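Local coordinates for protein glutathione S-transferase enzyme with thioredoxin-like domain (Bradyrhizobium sp., PDB 4MF7) that probably conjugates glutathione to electrophilic substrates, as a glutathione S-transferase with a thioredoxin-like domain, at residues T50-G53 / V54-S57; R134-T137 / L138-L141. One frame throughout, in Å; residues are numbered along the deposited sequence.

Both contacts are local and lie in series along the chain, neither nested nor crossed. Contact 1 comes first. It closes the turn after strand 43-47 and starts helix 53-63, inside the thioredoxin-like N-terminal domain. The chain then completes the four-stranded sheet and runs through helix 112-123. Contact 2 follows at the end of helix 131-138, in the all-helical part of the fold, and packs partly against the second subunit. The two centres are about 17 Å apart. They meet at one point: K55 NZ, at the tip of the contact 1 lysine, packs 4.0 Å from L141 O, at the end of contact 2.

Contact 1: residues T50-G53 / V54-S57; sequences TPNG and VKVS
T50 and V54 are joined through the backbone: V54 N donates to T50 O over 2.8 Å, nearly straight at 165°. The chain turns through P51 and N52 and passes into helix 53-63. One turn on, G53 O is shared. V56 N reaches G53 O at 3.1 Å from above the carbonyl plane, and S57 N makes a weak bond to it. The side chain of T50 caps the turn, since T50 OG1 accepts from G53 N at 3.0 Å. T50 precedes the turn into the helix and holds it twice: its hydroxyl takes G53 N and its carbonyl takes V54 N. In the thioredoxin-like domain of a glutathione transferase this is the step from the first strand to the first helix, where the glutathione-activating residue lies in many family members. V54 sets both methyls against the turn, V54 CG1 and CG2 each 3.3 Å from T50 O. K55 runs back along the turn. K55 CG stands opposite its own carbonyl carbon and beside the backbone N (chi1 -63°), and the extended chain passes P51 O and N52 O before K55 NZ donates to N52 OD1 at 3.0 Å. That bond lies in the carbonyl plane. N52 CG is anti to the backbone N (chi1 -160°), which brings the amide up to the lysine. S112 OG also bonds N52 OD1. S57 OG sits 3.6 Å from G53 O but bonds instead to G249 O, near the C-terminal end of the chain.

Contact 2: residues R134-T137 / L138-L141; sequences RWQT and LQWL
Q136 O takes two hydrogen bonds from Q139, one from its backbone and one from its side chain. Here, in the helical domain of the glutathione transferase fold, helix 131-138 passes into 3-10-like bonding between residues three apart. Q139 N donates to Q136 O at 3.1 Å from well above the carbonyl plane. Q139 NE2 donates to Q136 O at 3.0 Å and uses a lone pair in that plane, with the oxygen tilted 26° from the Q139 amide plane. The glutamine chain is extended beyond CG, with CG anti to the carbonyl carbon (chi1 -61°), and its CB and CG both lie against Q136 O. At the other end of the amide, Q139 OE1 accepts from F110 N of the second subunit. A leucine in place of Q139 would probably leave that F110 N without its acceptor and Q136 O with the backbone donor alone. T137 O is met by W140 N at 3.1 Å, and T137 OG1 bonds back to R133 O. L138 N makes a weak bond to W135 O. R134 NH1 is satisfied by P128 O. The W135 ring meets Y118 of the second subunit edge-to-face. L138 CD1 lies 3.9 Å from W135 CE3.

Contact 1: residues T50-G53 / V54-S57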
ATOM      1  N   THR A  50      10.712  12.637  -5.541  1.00 31.41           N
ATOM      2  CA  THR A  50       9.866  11.960  -6.517  1.00 32.30           C
ATOM      3  C   THR A  50       8.433  11.944  -5.962  1.00 34.87           C
ATOM      4  O   THR A  50       8.204  12.328  -4.799  1.00 28.79           O
ATOM      5  CB  THR A  50      10.322  10.503  -6.750  1.00 35.98           C
ATOM      6  OG1 THR A  50      10.198   9.757  -5.527  1.00 31.05           O
ATOM      7  CG2 THR A  50      11.764  10.452  -7.227  1.00 43.72           C
ATOM      8  N   PRO A  51       7.466  11.536  -6.785  1.00 33.07           N
ATOM      9  CA  PRO A  51       6.086  11.438  -6.269  1.00 35.79           C
ATOM     10  C   PRO A  51       5.970  10.539  -5.036  1.00 28.53           C
ATOM     11  O   PRO A  51       5.184  10.842  -4.123  1.00 33.03           O
ATOM     12  CB  PRO A  51       5.306  10.875  -7.452  1.00 39.61           C
ATOM     13  CG  PRO A  51       6.077  11.327  -8.653  1.00 47.49           C
ATOM     14  CD  PRO A  51       7.520  11.324  -8.252  1.00 35.93           C
ATOM     15  N   ASN A  52       6.755   9.464  -4.972  1.00 28.21           N
ATOM     16  CA  ASN A  52       6.730   8.624  -3.791  1.00 30.94           C
ATOM     17  C   ASN A  52       7.513   9.231  -2.606  1.00 28.70           C
ATOM     18  O   ASN A  52       7.084   9.137  -1.447  1.00 27.93           O
ATOM     19  CB  ASN A  52       7.218   7.237  -4.137  1.00 39.62           C
ATOM     20  CG  ASN A  52       6.783   6.210  -3.139  1.00 39.85           C
ATOM     21  OD1 ASN A  52       5.624   6.192  -2.679  1.00 36.33           O
ATOM     22  ND2 ASN A  52       7.697   5.329  -2.796  1.00 35.85           N
ATOM     23  N   GLY A  53       8.652   9.862  -2.901  1.00 29.72           N
ATOM     24  CA  GLY A  53       9.488  10.474  -1.867  1.00 28.57           C
ATOM     25  C   GLY A  53       8.842  11.680  -1.214  1.00 28.72           C
ATOM     26  O   GLY A  53       8.916  11.850   0.000  1.00 26.81           O
ATOM     27  N   VAL A  54       8.180  12.536  -2.001  1.00 26.57           N
ATOM     28  CA  VAL A  54       7.614  13.751  -1.430  1.00 26.98           C
ATOM     29  C   VAL A  54       6.446  13.480  -0.497  1.00 25.79           C
ATOM     30  O   VAL A  54       6.096  14.328   0.311  1.00 26.15           O
ATOM     31  CB  VAL A  54       7.199  14.821  -2.482  1.00 28.74           C
ATOM     32  CG1 VAL A  54       8.403  15.280  -3.281  1.00 32.46           C
ATOM     33  CG2 VAL A  54       6.062  14.336  -3.375  1.00 30.60           C
ATOM     34  N   LYS A  55       5.835  12.291  -0.566  1.00 25.45           N
ATOM     35  CA  LYS A  55       4.823  11.939   0.424  1.00 25.15           C
ATOM     36  C   LYS A  55       5.362  12.115   1.845  1.00 24.17           C
ATOM     37  O   LYS A  55       4.711  12.700   2.723  1.00 27.63           O
ATOM     38  CB  LYS A  55       4.386  10.475   0.251  1.00 22.71           C
ATOM     39  CG  LYS A  55       3.719  10.162  -1.071  1.00 25.61           C
ATOM     40  CD  LYS A  55       3.431   8.672  -1.181  1.00 30.21           C
ATOM     41  CE  LYS A  55       2.807   8.275  -2.525  1.00 30.15           C
ATOM     42  NZ  LYS A  55       2.721   6.781  -2.568  1.00 33.71           N
ATOM     43  N   VAL A  56       6.553  11.603   2.064  1.00 22.60           N
ATOM     44  CA  VAL A  56       7.132  11.566   3.380  1.00 26.47           C
ATOM     45  C   VAL A  56       7.777  12.884   3.781  1.00 26.86           C
ATOM     46  O   VAL A  56       7.590  13.302   4.919  1.00 25.19           O
ATOM     47  CB  VAL A  56       8.097  10.382   3.528  1.00 28.85           C
ATOM     48  CG1 VAL A  56       8.830  10.451   4.856  1.00 27.91           C
ATOM     49  CG2 VAL A  56       7.305   9.087   3.399  1.00 27.76           C
ATOM     50  N   SER A  57       8.477  13.576   2.869  1.00 25.87           N
ATOM     51  CA  SER A  57       8.946  14.943   3.209  1.00 28.49           C
ATOM     52  C   SER A  57       7.801  15.912   3.485  1.00 25.40           C
ATOM     53  O   SER A  57       7.904  16.747   4.396  1.00 27.85           O
ATOM     54  CB  SER A  57       9.878  15.530   2.120  1.00 28.57           C
ATOM     55  OG  SER A  57       9.316  15.333   0.844  1.00 28.98           O
TER

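Contact 2: residues R134-T137 / L138-L141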
ATOM      1  N   ARG A 134     -11.209   6.903   9.306  1.00 26.62           N
ATOM      2  CA  ARG A 134      -9.805   6.552   9.391  1.00 28.91           C
ATOM      3  C   ARG A 134      -9.481   5.375   8.486  1.00 36.86           C
ATOM      4  O   ARG A 134      -8.508   5.426   7.773  1.00 30.18           O
ATOM      5  CB  ARG A 134      -9.341   6.246  10.807  1.00 32.88           C
ATOM      6  CG  ARG A 134      -9.392   7.487  11.682  1.00 46.07           C
ATOM      7  CD  ARG A 134      -9.379   7.148  13.154  1.00 44.29           C
ATOM      8  NE  ARG A 134      -8.038   6.980  13.642  1.00 44.50           N
ATOM      9  CZ  ARG A 134      -7.279   7.956  14.148  1.00 50.87           C
ATOM     10  NH1 ARG A 134      -7.709   9.221  14.223  1.00 55.07           N
ATOM     11  NH2 ARG A 134      -6.074   7.655  14.585  1.00 44.92           N
ATOM     12  N   TRP A 135     -10.294   4.320   8.515  1.00 32.48           N
ATOM     13  CA  TRP A 135     -10.039   3.177   7.631  1.00 27.74           C
ATOM     14  C   TRP A 135     -10.135   3.593   6.179  1.00 24.82           C
ATOM     15  O   TRP A 135      -9.285   3.195   5.359  1.00 28.46           O
ATOM     16  CB  TRP A 135     -10.993   1.995   7.936  1.00 28.52           C
ATOM     17  CG  TRP A 135     -10.721   1.422   9.247  1.00 27.83           C
ATOM     18  CD1 TRP A 135     -11.551   1.425  10.344  1.00 34.37           C
ATOM     19  CD2 TRP A 135      -9.533   0.769   9.649  1.00 25.49           C
ATOM     20  NE1 TRP A 135     -10.935   0.819  11.398  1.00 32.04           N
ATOM     21  CE2 TRP A 135      -9.695   0.397  11.003  1.00 30.16           C
ATOM     22  CE3 TRP A 135      -8.354   0.425   8.992  1.00 30.39           C
ATOM     23  CZ2 TRP A 135      -8.719  -0.273  11.691  1.00 33.01           C
ATOM     24  CZ3 TRP A 135      -7.401  -0.201   9.659  1.00 29.57           C
ATOM     25  CH2 TRP A 135      -7.570  -0.566  11.004  1.00 38.39           C
ATOM     26  N   GLN A 136     -11.123   4.411   5.839  1.00 26.28           N
ATOM     27  CA  GLN A 136     -11.291   4.845   4.471  1.00 29.73           C
ATOM     28  C   GLN A 136     -10.103   5.660   3.997  1.00 34.63           C
ATOM     29  O   GLN A 136      -9.723   5.555   2.840  1.00 27.92           O
ATOM     30  CB  GLN A 136     -12.573   5.647   4.289  1.00 31.01           C
ATOM     31  CG  GLN A 136     -13.819   4.780   4.280  1.00 40.44           C
ATOM     32  CD  GLN A 136     -15.063   5.605   4.040  1.00 46.14           C
ATOM     33  OE1 GLN A 136     -15.269   6.631   4.691  1.00 43.97           O
ATOM     34  NE2 GLN A 136     -15.903   5.163   3.113  1.00 88.54           N
ATOM     35  N   THR A 137      -9.528   6.458   4.895  1.00 27.46           N
ATOM     36  CA  THR A 137      -8.307   7.241   4.580  1.00 27.10           C
ATOM     37  C   THR A 137      -7.168   6.358   4.031  1.00 27.65           C
ATOM     38  O   THR A 137      -6.497   6.724   3.065  1.00 28.13           O
ATOM     39  CB  THR A 137      -7.802   8.017   5.806  1.00 28.56           C
ATOM     40  OG1 THR A 137      -8.892   8.816   6.334  1.00 27.62           O
ATOM     41  CG2 THR A 137      -6.603   8.921   5.417  1.00 26.23           C
ATOM     42  N   LEU A 138      -6.976   5.186   4.632  1.00 26.82           N
ATOM     43  CA  LEU A 138      -5.907   4.272   4.234  1.00 29.71           C
ATOM     44  C   LEU A 138      -6.015   3.774   2.790  1.00 26.08           C
ATOM     45  O   LEU A 138      -4.990   3.407   2.190  1.00 26.95           O
ATOM     46  CB  LEU A 138      -5.859   3.067   5.185  1.00 27.45           C
ATOM     47  CG  LEU A 138      -5.655   3.358   6.674  1.00 27.31           C
ATOM     48  CD1 LEU A 138      -5.222   2.060   7.350  1.00 32.64           C
ATOM     49  CD2 LEU A 138      -4.633   4.464   6.946  1.00 29.04           C
ATOM     50  N   GLN A 139      -7.225   3.762   2.245  1.00 25.20           N
ATOM     51  CA  GLN A 139      -7.453   3.321   0.880  1.00 26.06           C
ATOM     52  C   GLN A 139      -6.604   4.144  -0.089  1.00 30.25           C
ATOM     53  O   GLN A 139      -6.187   3.645  -1.105  1.00 28.92           O
ATOM     54  CB  GLN A 139      -8.911   3.440   0.481  1.00 27.57           C
ATOM     55  CG  GLN A 139      -9.892   2.606   1.311  1.00 28.02           C
ATOM     56  CD  GLN A 139     -11.335   2.925   1.013  1.00 34.46           C
ATOM     57  OE1 GLN A 139     -12.165   2.018   0.794  1.00 31.97           O
ATOM     58  NE2 GLN A 139     -11.668   4.224   1.003  1.00 32.88           N
ATOM     59  N   TRP A 140      -6.376   5.419   0.244  1.00 29.76           N
ATOM     60  CA  TRP A 140      -5.727   6.376  -0.669  1.00 32.73           C
ATOM     61  C   TRP A 140      -4.215   6.379  -0.614  1.00 35.25           C
ATOM     62  O   TRP A 140      -3.605   7.103  -1.371  1.00 35.10           O
ATOM     63  CB  TRP A 140      -6.260   7.785  -0.388  1.00 26.50           C
ATOM     64  CG  TRP A 140      -7.703   7.822  -0.632  1.00 28.69           C
ATOM     65  CD1 TRP A 140      -8.723   7.593   0.290  1.00 29.95           C
ATOM     66  CD2 TRP A 140      -8.341   8.040  -1.881  1.00 30.15           C
ATOM     67  NE1 TRP A 140      -9.931   7.632  -0.340  1.00 31.31           N
ATOM     68  CE2 TRP A 140      -9.731   7.924  -1.666  1.00 36.85           C
ATOM     69  CE3 TRP A 140      -7.870   8.312  -3.178  1.00 39.72           C
ATOM     70  CZ2 TRP A 140     -10.662   8.079  -2.697  1.00 44.59           C
ATOM     71  CZ3 TRP A 140      -8.807   8.481  -4.208  1.00 43.77           C
ATOM     72  CH2 TRP A 140     -10.186   8.358  -3.954  1.00 49.41           C
ATOM     73  N   LEU A 141      -3.606   5.557   0.246  1.00 27.74           N
ATOM     74  CA  LEU A 141      -2.162   5.535   0.353  1.00 28.25           C
ATOM     75  C   LEU A 141      -1.510   4.758  -0.775  1.00 36.30           C
ATOM     76  O   LEU A 141      -0.338   4.858  -0.942  1.00 35.53           O
ATOM     77  CB  LEU A 141      -1.692   4.986   1.689  1.00 28.98           C
ATOM     78  CG  LEU A 141      -2.266   5.751   2.869  1.00 28.10           C
ATOM     79  CD1 LEU A 141      -1.798   5.068   4.138  1.00 30.00           C
ATOM     80  CD2 LEU A 141      -1.822   7.221   2.849  1.00 33.59           C
TER